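Long-range contact in serine protease p27 (Human astrovirus 1, PDB 2W5E), which is a trypsin-like serine protease with a catalytic triad, probably responsible for cleaving the viral polyprotein into functional products: residues 31-36 against 66-71. Sequence-based numbering, arbitrary orientation.
Sequences DIVTAA and IAFITC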
# COMPACT_ATOMS: atom_id res chain seq x y z
N ASP A 31 9.33 18.45 -10.70
CA ASP A 31 9.37 19.85 -10.31
C ASP A 31 8.94 20.11 -8.88
O ASP A 31 8.32 19.25 -8.23
CB ASP A 31 8.48 20.68 -11.24
CG ASP A 31 9.07 20.85 -12.62
OD1 ASP A 31 10.30 21.06 -12.74
OD2 ASP A 31 8.29 20.80 -13.59
N ILE A 32 9.29 21.30 -8.39
CA ILE A 32 8.66 21.90 -7.24
C ILE A 32 7.90 23.12 -7.78
O ILE A 32 8.48 23.99 -8.43
CB ILE A 32 9.69 22.32 -6.16
CG1 ILE A 32 10.47 21.10 -5.66
CG2 ILE A 32 8.99 23.06 -5.01
CD1 ILE A 32 11.68 21.43 -4.79
N VAL A 33 6.59 23.15 -7.52
CA VAL A 33 5.71 24.21 -8.02
C VAL A 33 5.39 25.18 -6.89
O VAL A 33 5.14 24.76 -5.75
CB VAL A 33 4.40 23.63 -8.63
CG1 VAL A 33 3.59 24.72 -9.35
CG2 VAL A 33 4.70 22.49 -9.60
N THR A 34 5.40 26.48 -7.19
CA THR A 34 5.01 27.51 -6.22
C THR A 34 4.43 28.74 -6.94
O THR A 34 4.26 28.72 -8.16
CB THR A 34 6.18 27.89 -5.26
OG1 THR A 34 5.68 28.66 -4.16
CG2 THR A 34 7.29 28.66 -5.99
N ALA A 35 4.10 29.78 -6.17
CA ALA A 35 3.63 31.05 -6.74
C ALA A 35 4.83 31.89 -7.18
O ALA A 35 5.88 31.86 -6.54
CB ALA A 35 2.78 31.81 -5.74
N ALA A 36 4.66 32.65 -8.25
CA ALA A 36 5.74 33.49 -8.78
C ALA A 36 6.36 34.40 -7.72
O ALA A 36 7.58 34.53 -7.65
CB ALA A 36 5.27 34.29 -9.98
N ILE A 66 2.92 31.63 -11.63
CA ILE A 66 3.37 30.36 -11.08
C ILE A 66 4.85 30.18 -11.44
O ILE A 66 5.32 30.69 -12.46
CB ILE A 66 2.51 29.17 -11.62
CG1 ILE A 66 1.08 29.25 -11.06
CG2 ILE A 66 3.12 27.82 -11.27
CD1 ILE A 66 0.06 28.40 -11.81
N ALA A 67 5.59 29.49 -10.57
CA ALA A 67 7.01 29.21 -10.80
C ALA A 67 7.30 27.71 -10.74
O ALA A 67 6.77 26.99 -9.89
CB ALA A 67 7.86 29.96 -9.79
N PHE A 68 8.14 27.24 -11.66
CA PHE A 68 8.58 25.85 -11.67
C PHE A 68 10.06 25.74 -11.33
O PHE A 68 10.90 26.35 -11.99
CB PHE A 68 8.28 25.20 -13.04
CG PHE A 68 6.82 25.11 -13.36
CD1 PHE A 68 6.06 24.01 -12.96
CD2 PHE A 68 6.19 26.13 -14.07
CE1 PHE A 68 4.70 23.93 -13.25
CE2 PHE A 68 4.83 26.06 -14.37
CZ PHE A 68 4.08 24.95 -13.96
N ILE A 69 10.35 24.97 -10.29
CA ILE A 69 11.69 24.78 -9.78
C ILE A 69 12.10 23.32 -10.00
O ILE A 69 11.33 22.41 -9.69
CB ILE A 69 11.74 25.12 -8.26
CG1 ILE A 69 11.35 26.59 -8.02
CG2 ILE A 69 13.11 24.79 -7.66
CD1 ILE A 69 10.82 26.88 -6.64
N THR A 70 13.30 23.09 -10.54
CA THR A 70 13.83 21.74 -10.69
C THR A 70 14.06 21.10 -9.32
O THR A 70 14.76 21.68 -8.48
CB THR A 70 15.13 21.73 -11.55
OG1 THR A 70 14.84 22.26 -12.85
CG2 THR A 70 15.70 20.32 -11.70
N CYS A 71 13.44 19.95 -9.07
CA CYS A 71 13.67 19.24 -7.81
C CYS A 71 15.12 18.78 -7.73
O CYS A 71 15.62 18.16 -8.67
CB CYS A 71 12.72 18.05 -7.64
SG CYS A 71 12.83 17.25 -6.01
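Val-33 and Phe-68 face each other as an antiparallel non-hydrogen-bonded pair, and their side chains lie side by side on one face of the sheet, pointing the same way. Val-33 divides its two methyls between neighbours on strand 66-70. CG2 meets the Phe-68 ring obliquely, 3.9 Å from CE1; CG1, anti to the backbone N (chi1 -171°), reaches diagonally across to CG2 of Ile-66 at 3.7 Å. The Asp-31 carboxylate comes to the same ring from the start of strand 31-35, two residues before Val-33, its plane turned 57° from that of the phenyl and its OD2 4.0 Å from CD1. That oxygen is held by a salt bridge to Arg-59, so the charge beside the ring has its partner on strand 52-60, while Phe-160 meets the Phe-68 ring as well.

On the other face Ile-32 and Ile-69 pack CB to CB at 4.1 Å, and Ile-16 of strand 13-18 touches both in the barrel interior. Thr-34 turns its methyl CG2 to CD1 of Ile-69 (4.0 Å) and to Ala-67 CB. This leaves OG1 anti to the backbone N (chi1 -167°), where it hydrogen-bonds to the carbonyl of Thr-24.

Two reciprocal pairs of backbone bonds lock the register. Ile-32 N to Ile-69 O (2.7 Å) and Ala-67 N to Thr-34 O (2.9 Å) are both nearly straight, but the first donor lies in the carbonyl plane of Ile-69, while Ala-67 N stands out of that of Thr-34, away from a lone pair.

Just past this ladder a backbone hydrogen bond joins Ala-36 to Asp-65, bringing the end of one strand, just before His-37, to the start of the other, just after Asp-65. Two residues of the catalytic triad are thus set by neighbouring antiparallel strands of the N-terminal beta-barrel in the chymotrypsin-like double-barrel fold.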